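Local coordinates for putative uronate isomerase (Thermotoga maritima, PDB 4NAR), which is of unproven function but belongs to the lactate racemase-like family and may act as a racemase or isomerase on a small hydroxy acid, at residues F373-A378 / V389-M394; D280-A285 / P309-F314; I327-K332 / A350-N355; K262-P267 / Y418-K423; E120-D125 / F179-V184. All blocks are in the same frame, centred on the assembly; numbering follows the deposited sequence.

Contact 1 of 5, residues F373-A378 / V389-M394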
# COMPACT_ATOMS: atom_id res chain seq x y z
N PHE A 373 20.71 8.59 7.77
CA PHE A 373 20.95 8.84 6.35
C PHE A 373 20.22 10.09 5.86
O PHE A 373 19.38 10.64 6.57
CB PHE A 373 20.60 7.61 5.48
CG PHE A 373 19.21 7.06 5.72
CD1 PHE A 373 19.03 5.93 6.51
CD2 PHE A 373 18.09 7.68 5.17
CE1 PHE A 373 17.76 5.41 6.75
CE2 PHE A 373 16.80 7.18 5.40
CZ PHE A 373 16.64 6.03 6.19
N ASP A 374 20.56 10.56 4.66
CA ASP A 374 19.88 11.72 4.07
C ASP A 374 18.84 11.26 3.03
O ASP A 374 19.04 10.27 2.34
CB ASP A 374 20.90 12.66 3.42
CG ASP A 374 20.35 14.07 3.19
OD1 ASP A 374 21.14 14.96 2.77
OD2 ASP A 374 19.14 14.31 3.43
N VAL A 375 17.72 11.98 2.95
CA VAL A 375 16.69 11.70 1.94
C VAL A 375 16.54 12.90 1.03
O VAL A 375 16.22 14.01 1.49
CB VAL A 375 15.30 11.43 2.58
CG1 VAL A 375 14.25 11.20 1.49
CG2 VAL A 375 15.38 10.27 3.57
N ILE A 376 16.76 12.69 -0.26
CA ILE A 376 16.76 13.81 -1.19
C ILE A 376 15.64 13.66 -2.22
O ILE A 376 15.43 12.58 -2.78
CB ILE A 376 18.13 13.94 -1.88
CG1 ILE A 376 19.19 14.26 -0.82
CG2 ILE A 376 18.12 15.00 -2.98
CD1 ILE A 376 20.47 13.42 -0.95
N LEU A 377 14.91 14.75 -2.43
CA LEU A 377 13.86 14.79 -3.43
C LEU A 377 14.42 15.36 -4.74
O LEU A 377 14.81 16.54 -4.80
CB LEU A 377 12.69 15.64 -2.96
CG LEU A 377 11.81 15.10 -1.83
CD1 LEU A 377 10.44 15.84 -1.75
CD2 LEU A 377 11.61 13.59 -1.97
N ALA A 378 14.49 14.52 -5.77
CA ALA A 378 14.83 14.98 -7.12
C ALA A 378 13.56 14.99 -7.97
O ALA A 378 13.35 14.10 -8.81
CB ALA A 378 15.91 14.10 -7.74
N VAL A 389 10.40 21.35 4.37
CA VAL A 389 9.85 20.14 4.99
C VAL A 389 10.97 19.24 5.47
O VAL A 389 10.76 18.04 5.75
CB VAL A 389 8.90 19.36 4.03
CG1 VAL A 389 7.74 20.26 3.60
CG2 VAL A 389 9.66 18.80 2.78
N ASN A 390 12.17 19.82 5.55
CA ASN A 390 13.33 19.13 6.13
C ASN A 390 13.92 17.98 5.27
O ASN A 390 14.53 17.04 5.79
CB ASN A 390 13.01 18.64 7.55
CG ASN A 390 14.22 18.62 8.45
OD1 ASN A 390 15.07 19.52 8.37
ND2 ASN A 390 14.32 17.59 9.31
N LEU A 391 13.74 18.10 3.96
CA LEU A 391 14.29 17.12 3.02
C LEU A 391 15.37 17.77 2.12
O LEU A 391 15.39 18.99 1.94
CB LEU A 391 13.16 16.54 2.16
CG LEU A 391 12.65 15.13 2.48
CD1 LEU A 391 12.86 14.73 3.93
CD2 LEU A 391 11.17 14.93 2.07
N GLY A 392 16.24 16.94 1.53
CA GLY A 392 17.24 17.43 0.60
C GLY A 392 16.67 17.67 -0.79
O GLY A 392 15.50 17.36 -1.06
N TYR A 393 17.51 18.21 -1.69
CA TYR A 393 17.09 18.50 -3.07
C TYR A 393 18.19 18.19 -4.09
O TYR A 393 19.37 18.41 -3.82
CB TYR A 393 16.67 19.97 -3.22
CG TYR A 393 16.37 20.39 -4.66
CD1 TYR A 393 17.35 20.96 -5.47
CD2 TYR A 393 15.09 20.22 -5.20
CE1 TYR A 393 17.07 21.33 -6.78
CE2 TYR A 393 14.80 20.60 -6.51
CZ TYR A 393 15.79 21.16 -7.29
OH TYR A 393 15.50 21.54 -8.58
N MSE A 394 17.78 17.70 -5.26
CA MSE A 394 18.68 17.63 -6.41
C MSE A 394 17.87 17.96 -7.65
O MSE A 394 16.72 17.51 -7.79
CB MSE A 394 19.34 16.25 -6.57
CG MSE A 394 20.66 16.10 -5.84
SE MSE A 394 21.50 14.35 -6.17
CE MSE A 394 22.83 14.40 -4.73
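Ile376 and Gly392 pair as neighbours where a beta-alpha-beta crossover closes: strand 373-379 leads through helix 383-388 to strand 392-393, which joins it in parallel at the edge of a five-stranded sheet. Three backbone bonds fix the register. Gly392 N donates to Val375 O (2.9 Å), Leu377 N gives a nearly straight bond back to Gly392 O (171°), and N of Met394 (a selenomethionine) reaches Leu377 O at 3.2 Å. Glycine suits position 392, because a CB here would probably come too close to Ile376 CG1. On the Ile376 side of the sheet, CG2 is anti to the backbone N and lies over the peptide link between Tyr393 and Met394, 3.4 Å from Tyr393 C. On the other side, where helix 383-388 packs on Leu377 through Cys386, Leu377 CG meets Leu391 CD2 at 4.0 Å, two branched chains crossing obliquely. At the far end, a CA-H...O contact joins the strands, Ala378 CA to Met394 O 3.2 Å.

Contact 2 of 5, residues D280-A285 / P309-F314. With SO4 (sulfate ion), chain B.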
# COMPACT_ATOMS: atom_id res chain seq x y z
N ASP A 280 2.54 9.09 -7.63
CA ASP A 280 2.01 10.38 -8.04
C ASP A 280 2.54 11.54 -7.19
O ASP A 280 2.46 12.72 -7.57
CB ASP A 280 0.48 10.30 -7.87
CG ASP A 280 -0.24 10.70 -9.11
OD1 ASP A 280 0.45 10.96 -10.11
OD2 ASP A 280 -1.50 10.75 -9.11
N GLU A 281 3.05 11.19 -6.02
CA GLU A 281 3.28 12.17 -4.98
C GLU A 281 4.19 11.51 -3.97
O GLU A 281 4.41 10.29 -4.04
CB GLU A 281 1.95 12.53 -4.32
CG GLU A 281 1.30 11.34 -3.64
CD GLU A 281 -0.22 11.42 -3.58
OE1 GLU A 281 -0.81 12.36 -4.17
OE2 GLU A 281 -0.84 10.52 -2.96
N VAL A 282 4.71 12.30 -3.04
CA VAL A 282 5.68 11.80 -2.07
C VAL A 282 5.12 10.65 -1.22
O VAL A 282 5.84 9.69 -0.90
CB VAL A 282 6.22 12.93 -1.18
CG1 VAL A 282 7.25 12.40 -0.21
CG2 VAL A 282 6.83 14.04 -2.06
N TRP A 283 3.82 10.74 -0.91
CA TRP A 283 3.13 9.69 -0.16
C TRP A 283 3.44 8.30 -0.69
O TRP A 283 3.70 7.40 0.09
CB TRP A 283 1.61 9.91 -0.21
CG TRP A 283 0.84 9.18 0.88
CD1 TRP A 283 0.09 8.04 0.73
CD2 TRP A 283 0.74 9.56 2.25
NE1 TRP A 283 -0.48 7.70 1.95
CE2 TRP A 283 -0.10 8.61 2.89
CE3 TRP A 283 1.26 10.62 3.01
CZ2 TRP A 283 -0.41 8.69 4.26
CZ3 TRP A 283 0.94 10.71 4.36
CH2 TRP A 283 0.12 9.74 4.98
N THR A 284 3.43 8.12 -2.01
CA THR A 284 3.82 6.83 -2.56
C THR A 284 5.30 6.75 -2.96
O THR A 284 5.92 5.67 -2.83
CB THR A 284 2.95 6.40 -3.73
OG1 THR A 284 2.87 7.48 -4.68
CG2 THR A 284 1.56 6.02 -3.24
N ALA A 285 5.87 7.85 -3.43
CA ALA A 285 7.27 7.81 -3.85
C ALA A 285 8.21 7.56 -2.66
O ALA A 285 9.37 7.13 -2.85
CB ALA A 285 7.66 9.06 -4.59
N PRO A 309 10.97 13.30 -11.49
CA PRO A 309 10.83 14.65 -12.06
C PRO A 309 9.39 15.13 -12.20
O PRO A 309 9.16 16.34 -12.30
CB PRO A 309 11.46 14.52 -13.46
CG PRO A 309 11.45 13.03 -13.77
CD PRO A 309 11.66 12.38 -12.42
N HIS A 310 8.44 14.21 -12.23
CA HIS A 310 7.05 14.55 -12.49
C HIS A 310 6.29 14.96 -11.22
O HIS A 310 5.24 15.59 -11.29
CB HIS A 310 6.35 13.35 -13.15
CG HIS A 310 6.56 12.05 -12.43
ND1 HIS A 310 7.78 11.38 -12.43
CD2 HIS A 310 5.73 11.30 -11.67
CE1 HIS A 310 7.67 10.28 -11.72
NE2 HIS A 310 6.44 10.20 -11.24
N ILE A 311 6.82 14.59 -10.06
CA ILE A 311 6.10 14.81 -8.81
C ILE A 311 6.17 16.27 -8.37
O ILE A 311 7.24 16.90 -8.43
CB ILE A 311 6.62 13.88 -7.70
CG1 ILE A 311 6.24 12.43 -8.01
CG2 ILE A 311 6.06 14.29 -6.32
CD1 ILE A 311 6.69 11.44 -6.94
N LYS A 312 5.03 16.81 -7.93
CA LYS A 312 4.96 18.20 -7.51
C LYS A 312 4.13 18.41 -6.22
O LYS A 312 3.83 19.55 -5.85
CB LYS A 312 4.46 19.10 -8.66
CG LYS A 312 3.35 18.47 -9.50
CD LYS A 312 2.98 19.36 -10.71
CE LYS A 312 1.73 18.83 -11.45
NZ LYS A 312 0.53 19.73 -11.32
N ARG A 313 3.78 17.32 -5.54
CA ARG A 313 3.01 17.41 -4.30
C ARG A 313 3.36 16.28 -3.31
O ARG A 313 4.00 15.29 -3.68
CB ARG A 313 1.51 17.39 -4.59
CG ARG A 313 0.99 15.97 -4.79
CD ARG A 313 -0.31 15.97 -5.57
NE ARG A 313 -0.88 14.64 -5.70
CZ ARG A 313 -1.21 14.06 -6.86
NH1 ARG A 313 -0.99 14.71 -8.01
NH2 ARG A 313 -1.74 12.84 -6.88
N PHE A 314 2.96 16.44 -2.05
CA PHE A 314 3.23 15.43 -1.05
C PHE A 314 2.07 14.45 -0.91
O PHE A 314 2.27 13.24 -0.75
CB PHE A 314 3.55 16.07 0.30
CG PHE A 314 4.79 16.90 0.28
CD1 PHE A 314 6.04 16.32 0.56
CD2 PHE A 314 4.74 18.26 -0.06
CE1 PHE A 314 7.20 17.09 0.51
CE2 PHE A 314 5.89 19.04 -0.10
CZ PHE A 314 7.13 18.45 0.18
S SO4 B . -2.87 4.90 3.05
O1 SO4 B . -2.92 3.78 4.01
O2 SO4 B . -3.89 4.68 2.01
O3 SO4 B . -3.11 6.16 3.76
O4 SO4 B . -1.53 4.95 2.43
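Ile311 is the main bump of the loop 309-314, filling a hollow lined by the Asp280 carbonyl, Glu281 CA and Ala285 CB: its CD1 presses on Ala285 CB (3.5 Å), while CG2 fits against Glu281 CA. Val282 and Phe314 run alongside each other in the same direction, with Val282 CG2 3.6 Å from Phe314 CD1. Between these apolar fits the loop carbonyls serve the first turn of helix 282-285, since Val282 N donates to Arg313 O (3.1 Å) and Trp283 N to Phe314 O (2.9 Å). Arg313 drapes over the turn that precedes the helix. Its NE (2.7 Å) and NH2 (2.9 Å) both grip Glu281 OE1, NH2 also reaches Asp280 OD2, and Asp280 O sits over the centre of one guanidinium face. An alanine in place of Arg313 would probably leave Glu281 OE1 without its cationic mate, though Asp280 would keep Arg74. With Arg313 bridging the two carboxylates and Arg74 also on Asp280, their mutual repulsion is probably offset.

Contact 3 of 5, residues I327-K332 / A350-N355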
# COMPACT_ATOMS: atom_id res chain seq x y z
N ILE A 327 4.31 19.66 9.80
CA ILE A 327 5.23 18.94 10.66
C ILE A 327 6.60 18.70 10.00
O ILE A 327 7.63 18.73 10.67
CB ILE A 327 4.60 17.61 11.18
CG1 ILE A 327 5.40 17.04 12.36
CG2 ILE A 327 4.42 16.57 10.04
CD1 ILE A 327 4.94 15.66 12.77
N GLY A 328 6.62 18.48 8.68
CA GLY A 328 7.86 18.18 7.98
C GLY A 328 8.43 16.81 8.36
O GLY A 328 7.86 16.07 9.19
N TYR A 329 9.58 16.48 7.78
CA TYR A 329 10.11 15.12 7.91
C TYR A 329 11.16 14.99 9.00
O TYR A 329 12.22 15.60 8.94
CB TYR A 329 10.63 14.65 6.56
CG TYR A 329 9.53 14.40 5.54
CD1 TYR A 329 8.94 13.14 5.42
CD2 TYR A 329 9.07 15.42 4.72
CE1 TYR A 329 7.93 12.90 4.48
CE2 TYR A 329 8.07 15.20 3.78
CZ TYR A 329 7.50 13.93 3.67
OH TYR A 329 6.49 13.68 2.75
N HIS A 330 10.86 14.15 10.00
CA HIS A 330 11.69 14.05 11.19
C HIS A 330 11.71 12.62 11.74
O HIS A 330 10.91 11.78 11.32
CB HIS A 330 11.13 14.96 12.28
CG HIS A 330 11.07 16.41 11.89
ND1 HIS A 330 12.08 17.29 12.16
CD2 HIS A 330 10.09 17.12 11.27
CE1 HIS A 330 11.74 18.50 11.72
NE2 HIS A 330 10.55 18.42 11.17
N CYS A 331 12.61 12.38 12.70
CA CYS A 331 12.76 11.06 13.31
C CYS A 331 11.64 10.81 14.31
O CYS A 331 10.89 11.73 14.68
CB CYS A 331 14.13 10.95 14.01
SG CYS A 331 14.32 11.99 15.52
N LYS A 332 11.56 9.56 14.77
CA LYS A 332 10.47 9.13 15.63
C LYS A 332 10.39 9.93 16.93
O LYS A 332 9.29 10.30 17.35
CB LYS A 332 10.58 7.64 15.95
CG LYS A 332 9.26 7.04 16.42
CD LYS A 332 9.49 5.84 17.32
CE LYS A 332 10.36 4.81 16.65
NZ LYS A 332 10.15 3.44 17.24
N ALA A 350 1.74 11.60 10.67
CA ALA A 350 2.84 11.46 11.62
C ALA A 350 3.67 10.22 11.29
O ALA A 350 4.91 10.27 11.23
CB ALA A 350 2.33 11.41 13.07
N ALA A 351 2.99 9.09 11.09
CA ALA A 351 3.69 7.85 10.78
C ALA A 351 4.46 7.97 9.44
O ALA A 351 5.61 7.51 9.33
CB ALA A 351 2.71 6.65 10.76
N HIS A 352 3.82 8.59 8.45
CA HIS A 352 4.40 8.73 7.11
C HIS A 352 5.76 9.44 7.15
O HIS A 352 6.76 8.98 6.58
CB HIS A 352 3.45 9.54 6.23
CG HIS A 352 4.12 10.18 5.05
ND1 HIS A 352 4.53 9.46 3.95
CD2 HIS A 352 4.42 11.48 4.79
CE1 HIS A 352 5.07 10.29 3.06
NE2 HIS A 352 5.02 11.51 3.55
N VAL A 353 5.76 10.58 7.82
CA VAL A 353 6.94 11.42 7.99
C VAL A 353 8.12 10.65 8.63
O VAL A 353 9.24 10.69 8.13
CB VAL A 353 6.51 12.71 8.76
CG1 VAL A 353 7.49 13.08 9.84
CG2 VAL A 353 6.22 13.84 7.77
N ILE A 354 7.88 9.92 9.71
CA ILE A 354 8.91 9.09 10.32
C ILE A 354 9.36 8.02 9.33
O ILE A 354 10.56 7.76 9.17
CB ILE A 354 8.40 8.38 11.57
CG1 ILE A 354 7.90 9.40 12.61
CG2 ILE A 354 9.49 7.47 12.16
CD1 ILE A 354 7.11 8.78 13.78
N ASN A 355 8.39 7.38 8.70
CA ASN A 355 8.66 6.34 7.71
C ASN A 355 9.64 6.80 6.62
O ASN A 355 10.62 6.10 6.30
CB ASN A 355 7.34 5.86 7.11
CG ASN A 355 6.62 4.86 8.01
OD1 ASN A 355 7.25 4.17 8.83
ND2 ASN A 355 5.29 4.76 7.85
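Tyr329 and His352 approach obliquely, their ring planes 69° apart, so that the hydroxyl of one comes to the edge of the other. Tyr329 OH and His352 NE2 are 2.7 Å apart and share a hydrogen bond. In Tyr329, CG stands anti to the carbonyl carbon (chi1 -69°), and from there the ring reaches out beside helix 347-357. One face of that ring is covered by Val353, whose CG2 lies 3.9 Å from the ring centroid in a CH-pi contact, offset toward the rim. The same methyl touches Ile327 CG2 at 4.0 Å. Val353 thus wedges between the end of helix 318-327 and the tyrosine, and its other methyl, CG1, rests 3.5 Å from His330 N. Gly328, with positive phi, lets the chain turn sharply after the helix. Farther along, Ile354 CD1 packs on the aliphatic stem of Lys332 (3.8 Å to CG), while Lys332 NZ goes on to Leu185 O; a CA-H of Ile354 points at His330 O. A buried imidazole nitrogen and phenol oxygen thus satisfy each other; their bond probably fixes the orientation of the imidazole, on which Trp283 also stacks, while Val353 over its face probably limits turning of the Tyr329 ring.

Contact 4 of 5, residues K262-P267 / Y418-K423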
# COMPACT_ATOMS: atom_id res chain seq x y z
N LYS A 262 16.09 -8.13 -2.75
CA LYS A 262 17.40 -7.99 -3.37
C LYS A 262 18.50 -7.98 -2.31
O LYS A 262 18.38 -7.30 -1.28
CB LYS A 262 17.49 -6.69 -4.18
CG LYS A 262 16.55 -6.60 -5.39
CD LYS A 262 16.83 -7.70 -6.41
CE LYS A 262 16.17 -7.40 -7.75
NZ LYS A 262 16.30 -8.56 -8.69
N TYR A 263 19.57 -8.71 -2.56
CA TYR A 263 20.68 -8.76 -1.61
C TYR A 263 21.90 -8.02 -2.12
O TYR A 263 22.20 -8.06 -3.31
CB TYR A 263 21.03 -10.20 -1.23
CG TYR A 263 19.92 -10.91 -0.49
CD1 TYR A 263 18.96 -11.64 -1.17
CD2 TYR A 263 19.83 -10.82 0.90
CE1 TYR A 263 17.93 -12.29 -0.49
CE2 TYR A 263 18.80 -11.46 1.59
CZ TYR A 263 17.85 -12.19 0.89
OH TYR A 263 16.83 -12.83 1.56
N ILE A 264 22.56 -7.31 -1.21
CA ILE A 264 23.84 -6.66 -1.50
C ILE A 264 24.80 -7.00 -0.38
O ILE A 264 24.39 -7.44 0.69
CB ILE A 264 23.70 -5.13 -1.63
CG1 ILE A 264 23.30 -4.53 -0.28
CG2 ILE A 264 22.70 -4.79 -2.72
CD1 ILE A 264 23.23 -3.01 -0.28
N ASP A 265 26.09 -6.79 -0.61
CA ASP A 265 27.10 -7.21 0.37
C ASP A 265 27.78 -6.05 1.10
O ASP A 265 28.35 -6.24 2.18
CB ASP A 265 28.13 -8.12 -0.30
CG ASP A 265 28.20 -7.91 -1.79
OD1 ASP A 265 28.71 -6.85 -2.22
OD2 ASP A 265 27.74 -8.81 -2.54
N ARG A 266 27.70 -4.85 0.52
CA ARG A 266 28.26 -3.67 1.15
C ARG A 266 27.15 -2.65 1.36
O ARG A 266 26.29 -2.50 0.49
CB ARG A 266 29.32 -3.06 0.24
CG ARG A 266 30.39 -2.23 0.95
CD ARG A 266 31.67 -2.21 0.10
NE ARG A 266 31.72 -3.37 -0.78
CZ ARG A 266 31.67 -3.31 -2.11
NH1 ARG A 266 31.60 -2.13 -2.72
NH2 ARG A 266 31.70 -4.43 -2.83
N PRO A 267 27.17 -1.95 2.50
CA PRO A 267 26.26 -0.81 2.71
C PRO A 267 26.40 0.22 1.58
O PRO A 267 27.50 0.42 1.07
CB PRO A 267 26.75 -0.22 4.03
CG PRO A 267 27.34 -1.41 4.77
CD PRO A 267 28.00 -2.23 3.69
N TYR A 418 11.43 -3.37 -4.91
CA TYR A 418 12.13 -4.45 -4.20
C TYR A 418 12.66 -4.06 -2.82
O TYR A 418 13.12 -2.93 -2.63
CB TYR A 418 13.28 -4.99 -5.05
CG TYR A 418 12.75 -5.75 -6.23
CD1 TYR A 418 12.30 -5.07 -7.35
CD2 TYR A 418 12.64 -7.14 -6.21
CE1 TYR A 418 11.78 -5.75 -8.44
CE2 TYR A 418 12.12 -7.83 -7.29
CZ TYR A 418 11.69 -7.13 -8.41
OH TYR A 418 11.16 -7.80 -9.50
N LEU A 419 12.59 -5.00 -1.87
CA LEU A 419 13.18 -4.85 -0.54
C LEU A 419 14.66 -5.20 -0.63
O LEU A 419 15.03 -6.25 -1.17
CB LEU A 419 12.52 -5.82 0.44
CG LEU A 419 12.23 -5.43 1.89
CD1 LEU A 419 12.28 -6.69 2.77
CD2 LEU A 419 13.13 -4.33 2.42
N TYR A 420 15.52 -4.33 -0.11
CA TYR A 420 16.95 -4.61 -0.09
C TYR A 420 17.41 -5.18 1.25
O TYR A 420 16.92 -4.78 2.31
CB TYR A 420 17.74 -3.36 -0.49
CG TYR A 420 17.77 -3.20 -1.99
CD1 TYR A 420 16.68 -2.68 -2.68
CD2 TYR A 420 18.87 -3.62 -2.71
CE1 TYR A 420 16.70 -2.56 -4.06
CE2 TYR A 420 18.90 -3.51 -4.09
CZ TYR A 420 17.82 -2.98 -4.76
OH TYR A 420 17.87 -2.88 -6.13
N ASP A 421 18.32 -6.15 1.19
CA ASP A 421 18.91 -6.70 2.41
C ASP A 421 20.41 -6.96 2.22
O ASP A 421 20.89 -7.06 1.08
CB ASP A 421 18.18 -7.96 2.86
CG ASP A 421 18.16 -8.12 4.39
OD1 ASP A 421 18.98 -7.44 5.07
OD2 ASP A 421 17.32 -8.91 4.91
N LEU A 422 21.15 -7.03 3.33
CA LEU A 422 22.58 -7.36 3.31
C LEU A 422 22.78 -8.87 3.22
O LEU A 422 22.21 -9.63 4.02
CB LEU A 422 23.28 -6.83 4.57
CG LEU A 422 23.88 -5.43 4.55
CD1 LEU A 422 24.60 -5.14 5.87
CD2 LEU A 422 24.85 -5.27 3.37
N LYS A 423 23.60 -9.30 2.26
CA LYS A 423 23.78 -10.73 1.98
C LYS A 423 24.81 -11.38 2.90
O LYS A 423 25.25 -10.77 3.87
CB LYS A 423 24.15 -10.96 0.51
CG LYS A 423 25.54 -11.50 0.28
CD LYS A 423 25.67 -12.04 -1.15
CE LYS A 423 25.40 -10.94 -2.19
NZ LYS A 423 25.34 -11.46 -3.60
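Ile264 O receives Lys423 N at 2.6 Å and, from the residue before it, a CA-H, with Leu422 CA 3.2 Å from Ile264 O. The bond belongs to a two-stranded parallel sheet in which strand 261-264 pairs with strand 419-422 near the C-terminus of the chain, more than 150 residues later. Its other backbone bonds run Lys262 N to Leu419 O, Asp421 N to Lys262 O and Ile264 N to Asp421 O. On the face bearing Lys262, Tyr420 and Ile264, the long lysine suits two aromatic neighbours. Its CB lies 3.7 Å from the Tyr420 ring centroid, over the face, and the chain then bends at chi2 (-61°), placing CD so that CE can lie over the Tyr418 ring and NZ make a cation-pi contact with it, 4.8 Å from the centroid. Tyr418 OH is held by Glu227 O. Ile264 meets the Tyr420 ring at its edge, CG2 to CD2 4.0 Å, the two side chains crossing at about a right angle. On the opposite face, Tyr263 lies alongside Asp421, ring and carboxylate planes only 11° apart. Asp421 OD2 is bound by Arg294, and OD1 accepts the N-H of Leu422. Past the end of the strands, Asp265 and Lys423 run side by side in a long salt bridge, OD2 to NZ 3.7 Å, while Lys423 CE lies only 3.2 Å from Asp265 OD2.

Contact 5 of 5, residues E120-D125 / F179-V184. With SO4 (sulfate ion), chain B.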
# COMPACT_ATOMS: atom_id res chain seq x y z
N GLU A 120 -2.71 -2.18 23.56
CA GLU A 120 -1.64 -3.16 23.45
C GLU A 120 -0.88 -3.11 22.11
O GLU A 120 0.32 -3.36 22.07
CB GLU A 120 -2.19 -4.57 23.68
CG GLU A 120 -1.31 -5.43 24.57
CD GLU A 120 -0.81 -6.67 23.86
OE1 GLU A 120 -1.61 -7.62 23.69
OE2 GLU A 120 0.39 -6.70 23.46
N MSE A 121 -1.59 -2.81 21.03
CA MSE A 121 -0.94 -2.64 19.73
C MSE A 121 -0.15 -1.32 19.65
O MSE A 121 0.80 -1.20 18.87
CB MSE A 121 -1.98 -2.66 18.59
CG MSE A 121 -2.73 -3.97 18.43
SE MSE A 121 -1.56 -5.47 18.08
CE MSE A 121 -1.76 -6.39 19.81
N THR A 122 -0.57 -0.33 20.43
CA THR A 122 0.04 1.01 20.34
C THR A 122 0.82 1.45 21.58
O THR A 122 0.98 2.66 21.80
CB THR A 122 -1.00 2.11 19.97
OG1 THR A 122 -2.04 2.17 20.96
CG2 THR A 122 -1.61 1.85 18.60
N GLU A 123 1.30 0.48 22.37
CA GLU A 123 2.03 0.79 23.60
C GLU A 123 1.25 1.76 24.51
O GLU A 123 1.84 2.62 25.17
CB GLU A 123 3.40 1.40 23.26
CG GLU A 123 4.25 0.56 22.33
CD GLU A 123 5.49 1.30 21.79
OE1 GLU A 123 5.74 2.46 22.22
OE2 GLU A 123 6.21 0.72 20.95
N GLY A 124 -0.08 1.63 24.52
CA GLY A 124 -0.92 2.51 25.31
C GLY A 124 -1.06 3.92 24.76
O GLY A 124 -1.73 4.76 25.38
N ASP A 125 -0.46 4.20 23.60
CA ASP A 125 -0.56 5.55 23.04
C ASP A 125 -2.00 5.99 22.75
O ASP A 125 -2.34 7.16 22.92
CB ASP A 125 0.33 5.73 21.80
CG ASP A 125 1.79 6.03 22.16
OD1 ASP A 125 2.08 6.25 23.36
OD2 ASP A 125 2.66 6.07 21.25
N PHE A 179 -3.58 1.62 12.79
CA PHE A 179 -2.60 0.62 12.36
C PHE A 179 -1.29 1.25 11.90
O PHE A 179 -0.21 0.71 12.15
CB PHE A 179 -3.18 -0.42 11.37
CG PHE A 179 -3.10 -0.02 9.91
CD1 PHE A 179 -1.89 -0.01 9.22
CD2 PHE A 179 -4.27 0.24 9.20
CE1 PHE A 179 -1.83 0.32 7.87
CE2 PHE A 179 -4.22 0.56 7.84
CZ PHE A 179 -3.00 0.60 7.18
N HIS A 180 -1.39 2.40 11.23
CA HIS A 180 -0.18 3.11 10.80
C HIS A 180 0.69 3.49 12.00
O HIS A 180 1.92 3.34 11.96
CB HIS A 180 -0.53 4.34 9.96
CG HIS A 180 -0.78 4.03 8.52
ND1 HIS A 180 0.21 3.57 7.67
CD2 HIS A 180 -1.91 4.12 7.77
CE1 HIS A 180 -0.29 3.39 6.46
NE2 HIS A 180 -1.58 3.71 6.50
N TRP A 181 0.06 3.96 13.08
CA TRP A 181 0.81 4.35 14.26
C TRP A 181 1.39 3.14 14.99
O TRP A 181 2.53 3.18 15.46
CB TRP A 181 -0.07 5.18 15.20
CG TRP A 181 0.71 5.82 16.31
CD1 TRP A 181 0.60 5.56 17.66
CD2 TRP A 181 1.74 6.81 16.18
NE1 TRP A 181 1.50 6.33 18.37
CE2 TRP A 181 2.22 7.11 17.48
CE3 TRP A 181 2.31 7.49 15.09
CZ2 TRP A 181 3.23 8.05 17.73
CZ3 TRP A 181 3.33 8.43 15.33
CH2 TRP A 181 3.77 8.69 16.64
N ALA A 182 0.59 2.08 15.12
CA ALA A 182 1.05 0.82 15.70
C ALA A 182 2.29 0.35 14.95
O ALA A 182 3.29 -0.05 15.57
CB ALA A 182 -0.06 -0.24 15.62
N ALA A 183 2.23 0.41 13.62
CA ALA A 183 3.33 -0.05 12.78
C ALA A 183 4.59 0.77 12.98
O ALA A 183 5.69 0.22 13.08
CB ALA A 183 2.90 -0.03 11.29
N VAL A 184 4.44 2.08 13.01
CA VAL A 184 5.62 2.95 13.09
C VAL A 184 6.34 2.86 14.45
O VAL A 184 7.56 3.09 14.54
CB VAL A 184 5.31 4.41 12.68
CG1 VAL A 184 4.76 5.20 13.89
CG2 VAL A 184 6.57 5.08 12.07
S SO4 B . -2.87 4.90 3.05
O1 SO4 B . -2.92 3.78 4.01
O2 SO4 B . -3.89 4.68 2.01
O3 SO4 B . -3.11 6.16 3.76
O4 SO4 B . -1.53 4.95 2.43
O HOH W 1 3.25 -1.55 17.97
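Trp181 projects from helix 173-186 toward Asp125 in the turn that follows helix 115-121. Its CB points at that turn, and CG stands anti to the backbone N (chi1 -169°). From there CD1 passes 4.4 Å from Thr122 CG2 and near Asp125 CB. NE1 makes the polar contact, donating to Asp125 OD2 at 3.1 Å with an N-H...O angle of 156°; the carboxylate oxygen is met on its anti side, close to the ring plane. Beyond it, CE2 and CZ2 still lie near that oxygen. The large indole also faces Lys347 in a cation-pi contact, while the neighbouring His180 NE2 holds the sulfate, 2.8 Å from its O1. Next to the indole Ala182 is small enough to bring the turn near: its CB sits 3.5 Å from Met121 O. A water bridges Met121 O (2.6 Å) and Ala182 O (2.8 Å). Asp125 itself is placed by a type I' turn, its N bonding to Thr122 O. An alanine in place of Trp181 would probably leave Asp125 OD2 without its N-H partner and open a gap beside the Thr122 methyl. Because the indole N-H meets the carboxylate close to the ring plane, the bond probably restricts the ring's rotation.

Overall arrangement
Contacts 1, 2 and 3 form one continuous core: Leu377 and Val389 of contact 1 pack on Val282 and Phe314 of contact 2, and Val389 O probably accepts from Tyr329 N of contact 3 (2.8 Å). Val282 CG1 of contact 2 lies 3.3 Å from Tyr329 OH of contact 3, and Val184 of contact 5 packs on Ile354 of contact 3. Contacts 2 and 5 do not touch each other, their centres being 27 Å apart, but both bind the sulfate, through Trp283 and His180, with Thr72 and Asn348 completing its site. That anion is probably from the crystallisation liquor. Contact 4, about 10 Å or more from the others between nearest atoms, closes the chain loop that holds contacts 1 to 3.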